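Local coordinates for C24 protein (Bizionia argentinensis JUB59, PDB 6OV6), which is of unknown function but probably forms the receptor-binding tip of a temperate bacteriophage's long tail fibre, a metal-binding trimer, at residues S73-L78 with V100-G105; S195-V200 with T246-P251. One frame throughout, in Å; residues are numbered along the deposited sequence.

Contact 1 (S73-L78 with V100-G105); sequences SRVKIL and VTFASG
The ammonium group of K76 is gripped by two backbone carbonyls: NZ reaches S104 O at 3.2 Å, coming in above the carbonyl plane, and T106 O just past the segment is its second acceptor. The lysine chain gets there by lying over the extended loop that follows F102. Its chi1 of 101° is well off a staggered value, and a bend at chi3 (-73°) turns the tip down to the loop, while A103 CB sits against the shaft, 3.6 Å from K76 CD. T101 shares this face of the sheet; its CG2 takes the crowded position between N and carbonyl carbon and meets L78 CD1 at 3.6 Å. T101 OG1, anti to its own N, bonds V67 O on the neighbouring strand.

Strands 74-78 and 100-102 form an antiparallel ladder inside a larger mixed sheet, with strand 62-70 on the far side of 100-102. K76 and T101 are its hydrogen-bonded pair. K76 N lies nearly on the extension of the T101 C=O bond, 2.9 Å from T101 O, and T101 N returns to K76 O in the carbonyl plane. Beyond F102 the ladder frays: A103 N still finds R74 O, at 3.1 Å, but from 41° above the carbonyl plane, and a water links A103 O to R74 N, weakly on the R74 side.

The apolar side belongs to V75, I77 and V100. V100 splits its branches, CG1 reaching V75 CB and CG2 lying 3.7 Å from I77 CG1, with F64 and F66 of strand 62-70 against the same valine. V75 CG1 comes obliquely to F102 CD1 at 3.6 Å, and that ring packs edge-to-face with both W111 and F66.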
ATOM      1  N   SER A  73     -11.694  -6.613 -45.913  1.00 36.91           N
ATOM      2  CA  SER A  73     -11.169  -5.474 -45.172  1.00 36.08           C
ATOM      3  C   SER A  73     -12.105  -4.273 -45.173  1.00 36.36           C
ATOM      4  O   SER A  73     -11.937  -3.384 -44.342  1.00 35.86           O
ATOM      5  CB  SER A  73      -9.780  -5.080 -45.670  1.00 39.39           C
ATOM      6  OG  SER A  73      -9.777  -4.740 -47.043  1.00 54.36           O
ATOM      7  N   ARG A  74     -13.067  -4.233 -46.118  1.00 32.78           N
ATOM      8  CA  ARG A  74     -14.000  -3.109 -46.258  1.00 31.31           C
ATOM      9  C   ARG A  74     -15.454  -3.509 -46.370  1.00 32.20           C
ATOM     10  O   ARG A  74     -15.774  -4.606 -46.812  1.00 30.93           O
ATOM     11  CB  ARG A  74     -13.602  -2.150 -47.409  1.00 31.41           C
ATOM     12  CG  ARG A  74     -12.156  -1.656 -47.317  1.00 35.03           C
ATOM     13  CD  ARG A  74     -11.789  -0.646 -48.374  1.00 38.32           C
ATOM     14  NE  ARG A  74     -12.287   0.690 -48.046  1.00 38.96           N
ATOM     15  CZ  ARG A  74     -11.664   1.545 -47.242  1.00 46.03           C
ATOM     16  NH1 ARG A  74     -10.528   1.200 -46.646  1.00 40.91           N
ATOM     17  NH2 ARG A  74     -12.190   2.735 -46.997  1.00 36.49           N
ATOM     18  N   VAL A  75     -16.344  -2.588 -45.959  1.00 27.50           N
ATOM     19  CA  VAL A  75     -17.794  -2.757 -46.030  1.00 26.90           C
ATOM     20  C   VAL A  75     -18.396  -1.541 -46.710  1.00 27.80           C
ATOM     21  O   VAL A  75     -17.782  -0.467 -46.744  1.00 27.68           O
ATOM     22  CB  VAL A  75     -18.498  -3.072 -44.661  1.00 28.58           C
ATOM     23  CG1 VAL A  75     -18.039  -4.418 -44.104  1.00 28.05           C
ATOM     24  CG2 VAL A  75     -18.315  -1.949 -43.629  1.00 27.12           C
ATOM     25  N   LYS A  76     -19.614  -1.689 -47.217  1.00 25.01           N
ATOM     26  CA  LYS A  76     -20.305  -0.551 -47.802  1.00 25.24           C
ATOM     27  C   LYS A  76     -21.795  -0.688 -47.700  1.00 28.24           C
ATOM     28  O   LYS A  76     -22.295  -1.798 -47.546  1.00 26.62           O
ATOM     29  CB  LYS A  76     -19.784  -0.166 -49.211  1.00 27.98           C
ATOM     30  CG  LYS A  76     -20.592  -0.613 -50.403  1.00 40.14           C
ATOM     31  CD  LYS A  76     -19.825  -0.465 -51.711  1.00 39.15           C
ATOM     32  CE  LYS A  76     -19.661   0.955 -52.170  1.00 42.53           C
ATOM     33  NZ  LYS A  76     -18.917   1.011 -53.465  1.00 49.41           N
ATOM     34  N   ILE A  77     -22.503   0.446 -47.771  1.00 25.33           N
ATOM     35  CA  ILE A  77     -23.952   0.436 -47.810  1.00 26.11           C
ATOM     36  C   ILE A  77     -24.323   0.126 -49.268  1.00 30.63           C
ATOM     37  O   ILE A  77     -23.928   0.876 -50.151  1.00 31.33           O
ATOM     38  CB  ILE A  77     -24.545   1.802 -47.331  1.00 29.05           C
ATOM     39  CG1 ILE A  77     -24.227   2.054 -45.810  1.00 28.85           C
ATOM     40  CG2 ILE A  77     -26.065   1.886 -47.641  1.00 31.28           C
ATOM     41  CD1 ILE A  77     -24.240   3.546 -45.399  1.00 33.21           C
ATOM     42  N   LEU A  78     -25.048  -0.978 -49.512  1.00 28.97           N
ATOM     43  CA  LEU A  78     -25.524  -1.335 -50.845  1.00 28.92           C
ATOM     44  C   LEU A  78     -27.015  -1.068 -50.949  1.00 32.00           C
ATOM     45  O   LEU A  78     -27.735  -1.123 -49.948  1.00 29.92           O
ATOM     46  CB  LEU A  78     -25.255  -2.806 -51.199  1.00 29.31           C
ATOM     47  CG  LEU A  78     -23.804  -3.221 -51.445  1.00 34.42           C
ATOM     48  CD1 LEU A  78     -23.781  -4.597 -52.062  1.00 34.34           C
ATOM     49  CD2 LEU A  78     -23.081  -2.263 -52.418  1.00 35.23           C
ATOM     50  N   VAL A 100     -25.847  -3.227 -45.309  1.00 26.68           N
ATOM     51  CA  VAL A 100     -24.389  -3.152 -45.324  1.00 25.64           C
ATOM     52  C   VAL A 100     -23.854  -4.551 -45.568  1.00 29.29           C
ATOM     53  O   VAL A 100     -24.413  -5.519 -45.050  1.00 29.38           O
ATOM     54  CB  VAL A 100     -23.865  -2.515 -44.009  1.00 27.59           C
ATOM     55  CG1 VAL A 100     -22.339  -2.571 -43.891  1.00 27.54           C
ATOM     56  CG2 VAL A 100     -24.342  -1.071 -43.915  1.00 26.54           C
ATOM     57  N   THR A 101     -22.775  -4.646 -46.365  1.00 27.98           N
ATOM     58  CA  THR A 101     -22.078  -5.899 -46.654  1.00 27.97           C
ATOM     59  C   THR A 101     -20.595  -5.682 -46.937  1.00 31.14           C
ATOM     60  O   THR A 101     -20.160  -4.538 -47.103  1.00 29.91           O
ATOM     61  CB  THR A 101     -22.824  -6.763 -47.704  1.00 33.88           C
ATOM     62  OG1 THR A 101     -22.326  -8.096 -47.597  1.00 31.70           O
ATOM     63  CG2 THR A 101     -22.661  -6.261 -49.127  1.00 30.99           C
ATOM     64  N   PHE A 102     -19.817  -6.779 -47.036  1.00 28.06           N
ATOM     65  CA  PHE A 102     -18.421  -6.664 -47.430  1.00 28.95           C
ATOM     66  C   PHE A 102     -18.411  -6.245 -48.888  1.00 32.27           C
ATOM     67  O   PHE A 102     -19.145  -6.808 -49.719  1.00 31.37           O
ATOM     68  CB  PHE A 102     -17.669  -7.986 -47.241  1.00 30.96           C
ATOM     69  CG  PHE A 102     -17.501  -8.371 -45.791  1.00 31.16           C
ATOM     70  CD1 PHE A 102     -16.691  -7.620 -44.944  1.00 32.20           C
ATOM     71  CD2 PHE A 102     -18.148  -9.485 -45.275  1.00 32.50           C
ATOM     72  CE1 PHE A 102     -16.528  -7.981 -43.598  1.00 32.72           C
ATOM     73  CE2 PHE A 102     -17.972  -9.855 -43.942  1.00 34.95           C
ATOM     74  CZ  PHE A 102     -17.160  -9.101 -43.111  1.00 31.69           C
ATOM     75  N   ALA A 103     -17.659  -5.190 -49.170  1.00 29.52           N
ATOM     76  CA  ALA A 103     -17.561  -4.586 -50.486  1.00 31.13           C
ATOM     77  C   ALA A 103     -16.361  -3.679 -50.559  1.00 39.06           C
ATOM     78  O   ALA A 103     -15.603  -3.600 -49.598  1.00 41.65           O
ATOM     79  CB  ALA A 103     -18.853  -3.840 -50.839  1.00 31.77           C
ATOM     80  N   SER A 104     -16.116  -3.069 -51.709  1.00 35.37           N
ATOM     81  CA  SER A 104     -14.932  -2.224 -51.872  1.00 35.34           C
ATOM     82  C   SER A 104     -15.287  -1.047 -52.781  1.00 39.57           C
ATOM     83  O   SER A 104     -16.441  -0.924 -53.201  1.00 37.84           O
ATOM     84  CB  SER A 104     -13.780  -3.054 -52.445  1.00 38.60           C
ATOM     85  OG  SER A 104     -14.239  -3.914 -53.483  1.00 39.75           O
ATOM     86  N   GLY A 105     -14.310  -0.182 -53.049  1.00 37.72           N
ATOM     87  CA  GLY A 105     -14.507   0.985 -53.909  1.00 37.87           C
ATOM     88  C   GLY A 105     -15.064   2.200 -53.198  1.00 40.41           C
ATOM     89  O   GLY A 105     -15.125   2.228 -51.971  1.00 38.34           O
TER
HETATM   90  O   HOH W   1     -13.620  -5.227 -48.969  1.00 44.35           O

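Contact 2 (S195-V200 with T246-P251); sequences SRSINV and TLTSTP
A short antiparallel two-stranded ribbon, 199-200 against 246-248, carries this contact, and its ladder runs on past the regular strands by borrowing a serine side chain. In the V200-L247 pair both amides are satisfied: L247 N meets V200 O at 2.7 Å, nearly along the C=O axis, and V200 N takes L247 O at 3.0 Å in the carbonyl plane. Two residues along, S249 N gives a nearly linear bond to I198 O, again close to the C=O axis.

The return bond goes to a hydroxyl instead of a carbonyl. I198 N finds S249 OG at 2.9 Å with an angle of 174°. Chi1 of 80° sets this oxygen in the crowded position between its own N and carbonyl carbon, turned toward segment 195-200. Having accepted from I198, S249 OG spends its proton on T250 O at 3.0 Å, so the buried hydroxyl is used both ways. T250 OG1 reaches across to N199 N of the third subunit, tying the ribbon into the trimer, where I198 and V200 each meet their own copies in that subunit.

The CB of R196 points away from segment 246-251; its NH2 forms a salt bridge with D194, and its side chain is about 6 Å from the bound manganese of H252 and H254, measured between nearest atoms. On the exposed face N199 and T248 lie side by side in their non-hydrogen-bonded pair, both first torsions putting the polar branch beside the backbone N. T248 OG1 donates to N199 OD1 at 2.7 Å, from 29° above the amide's carbonyl plane.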
ATOM      1  N   SER A 195      26.041  -9.056  29.924  1.00 34.95           N
ATOM      2  CA  SER A 195      26.958  -8.596  30.986  1.00 35.93           C
ATOM      3  C   SER A 195      28.321  -9.235  30.821  1.00 40.22           C
ATOM      4  O   SER A 195      28.391 -10.432  30.520  1.00 39.85           O
ATOM      5  CB  SER A 195      26.410  -8.939  32.372  1.00 39.61           C
ATOM      6  OG  SER A 195      25.262  -8.164  32.660  1.00 50.58           O
ATOM      7  N   ARG A 196      29.409  -8.445  30.977  1.00 36.53           N
ATOM      8  CA  ARG A 196      30.774  -8.965  30.828  1.00 35.47           C
ATOM      9  C   ARG A 196      31.661  -8.482  31.958  1.00 37.57           C
ATOM     10  O   ARG A 196      31.442  -7.397  32.515  1.00 35.27           O
ATOM     11  CB  ARG A 196      31.397  -8.557  29.481  1.00 38.98           C
ATOM     12  CG  ARG A 196      30.562  -8.917  28.235  1.00 51.97           C
ATOM     13  CD  ARG A 196      30.958 -10.245  27.596  1.00 51.11           C
ATOM     14  NE  ARG A 196      30.057 -10.609  26.492  1.00 50.74           N
ATOM     15  CZ  ARG A 196      30.347 -10.475  25.200  1.00 71.37           C
ATOM     16  NH1 ARG A 196      31.531 -10.007  24.822  1.00 64.98           N
ATOM     17  NH2 ARG A 196      29.463 -10.827  24.275  1.00 57.72           N
ATOM     18  N   SER A 197      32.669  -9.315  32.282  1.00 34.73           N
ATOM     19  CA  SER A 197      33.723  -9.030  33.273  1.00 34.64           C
ATOM     20  C   SER A 197      35.026  -8.875  32.508  1.00 37.95           C
ATOM     21  O   SER A 197      35.173  -9.431  31.418  1.00 37.95           O
ATOM     22  CB  SER A 197      33.890 -10.198  34.247  1.00 39.00           C
ATOM     23  OG  SER A 197      32.884 -10.155  35.246  1.00 52.92           O
ATOM     24  N   ILE A 198      35.983  -8.152  33.083  1.00 33.44           N
ATOM     25  CA  ILE A 198      37.304  -8.004  32.495  1.00 32.49           C
ATOM     26  C   ILE A 198      38.305  -8.550  33.507  1.00 36.29           C
ATOM     27  O   ILE A 198      37.964  -8.726  34.676  1.00 34.16           O
ATOM     28  CB  ILE A 198      37.660  -6.559  32.004  1.00 35.17           C
ATOM     29  CG1 ILE A 198      37.497  -5.465  33.089  1.00 34.74           C
ATOM     30  CG2 ILE A 198      36.928  -6.182  30.696  1.00 37.49           C
ATOM     31  CD1 ILE A 198      38.728  -5.264  34.004  1.00 37.47           C
ATOM     32  N   ASN A 199      39.521  -8.832  33.044  1.00 34.09           N
ATOM     33  CA  ASN A 199      40.626  -9.248  33.901  1.00 32.71           C
ATOM     34  C   ASN A 199      41.675  -8.163  33.858  1.00 34.92           C
ATOM     35  O   ASN A 199      41.870  -7.530  32.820  1.00 33.29           O
ATOM     36  CB  ASN A 199      41.258 -10.573  33.442  1.00 32.05           C
ATOM     37  CG  ASN A 199      40.527 -11.823  33.876  1.00 51.07           C
ATOM     38  OD1 ASN A 199      39.584 -11.804  34.685  1.00 45.31           O
ATOM     39  ND2 ASN A 199      41.042 -12.962  33.464  1.00 47.53           N
ATOM     40  N   VAL A 200      42.368  -7.956  34.985  1.00 31.49           N
ATOM     41  CA  VAL A 200      43.456  -6.992  35.075  1.00 31.92           C
ATOM     42  C   VAL A 200      44.578  -7.637  35.899  1.00 33.00           C
ATOM     43  O   VAL A 200      44.288  -8.415  36.804  1.00 32.92           O
ATOM     44  CB  VAL A 200      42.959  -5.603  35.609  1.00 37.53           C
ATOM     45  CG1 VAL A 200      42.564  -5.642  37.092  1.00 37.76           C
ATOM     46  CG2 VAL A 200      43.969  -4.516  35.338  1.00 37.88           C
ATOM     47  N   THR A 246      46.482 -11.476  39.086  1.00 32.82           N
ATOM     48  CA  THR A 246      45.469 -11.401  38.010  1.00 32.97           C
ATOM     49  C   THR A 246      44.084 -11.446  38.652  1.00 37.31           C
ATOM     50  O   THR A 246      43.749 -12.396  39.362  1.00 37.06           O
ATOM     51  CB  THR A 246      45.684 -12.442  36.910  1.00 39.16           C
ATOM     52  OG1 THR A 246      46.962 -12.192  36.325  1.00 40.29           O
ATOM     53  CG2 THR A 246      44.616 -12.332  35.793  1.00 38.76           C
ATOM     54  N   LEU A 247      43.307 -10.383  38.442  1.00 33.79           N
ATOM     55  CA  LEU A 247      42.015 -10.233  39.098  1.00 31.89           C
ATOM     56  C   LEU A 247      40.867 -10.181  38.110  1.00 34.87           C
ATOM     57  O   LEU A 247      41.064  -9.726  36.998  1.00 33.93           O
ATOM     58  CB  LEU A 247      42.034  -8.917  39.903  1.00 31.49           C
ATOM     59  CG  LEU A 247      43.232  -8.693  40.873  1.00 34.20           C
ATOM     60  CD1 LEU A 247      43.197  -7.297  41.446  1.00 32.45           C
ATOM     61  CD2 LEU A 247      43.249  -9.734  41.978  1.00 34.81           C
ATOM     62  N   THR A 248      39.663 -10.602  38.543  1.00 30.60           N
ATOM     63  CA  THR A 248      38.459 -10.527  37.707  1.00 30.61           C
ATOM     64  C   THR A 248      37.532  -9.468  38.284  1.00 33.03           C
ATOM     65  O   THR A 248      37.269  -9.459  39.488  1.00 31.40           O
ATOM     66  CB  THR A 248      37.743 -11.884  37.571  1.00 42.05           C
ATOM     67  OG1 THR A 248      38.702 -12.825  37.062  1.00 40.22           O
ATOM     68  CG2 THR A 248      36.481 -11.802  36.634  1.00 40.23           C
ATOM     69  N   SER A 249      37.043  -8.603  37.420  1.00 31.09           N
ATOM     70  CA  SER A 249      36.127  -7.546  37.794  1.00 31.19           C
ATOM     71  C   SER A 249      34.730  -8.082  38.040  1.00 32.93           C
ATOM     72  O   SER A 249      34.418  -9.237  37.736  1.00 32.96           O
ATOM     73  CB  SER A 249      36.071  -6.488  36.690  1.00 33.19           C
ATOM     74  OG  SER A 249      35.234  -6.879  35.608  1.00 37.10           O
ATOM     75  N   THR A 250      33.889  -7.214  38.586  1.00 29.66           N
ATOM     76  CA  THR A 250      32.461  -7.420  38.752  1.00 30.04           C
ATOM     77  C   THR A 250      31.862  -7.296  37.322  1.00 34.80           C
ATOM     78  O   THR A 250      32.419  -6.544  36.510  1.00 32.07           O
ATOM     79  CB  THR A 250      31.887  -6.309  39.627  1.00 33.48           C
ATOM     80  OG1 THR A 250      32.183  -5.050  39.018  1.00 33.33           O
ATOM     81  CG2 THR A 250      32.399  -6.368  41.070  1.00 31.19           C
ATOM     82  N   PRO A 251      30.750  -7.996  36.997  1.00 31.83           N
ATOM     83  CA  PRO A 251      30.166  -7.847  35.635  1.00 30.96           C
ATOM     84  C   PRO A 251      29.582  -6.464  35.393  1.00 32.56           C
ATOM     85  O   PRO A 251      29.274  -5.741  36.333  1.00 31.95           O
ATOM     86  CB  PRO A 251      29.039  -8.897  35.581  1.00 32.50           C
ATOM     87  CG  PRO A 251      29.186  -9.731  36.835  1.00 38.58           C
ATOM     88  CD  PRO A 251      29.938  -8.897  37.848  1.00 33.99           C
TER

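Contacts 1 and 2 sit on opposite sides of the centre of a long, thin chain, about 80 Å apart at their nearest atoms, and share no strand. Both are partly buried antiparallel pairings, but they are covered differently. Contact 1 belongs to a many-stranded sheet whose aromatic and aliphatic side chains close over its apolar side, all from the same chain, with no other subunit touching its segments. Contact 2 is a two-stranded ribbon whose inward side chains are covered by the other two subunits. A lysine side chain bridges to loop carbonyls in contact 1; in contact 2 hydroxyl and amide groups supply the side-chain bonding, next to a manganese site.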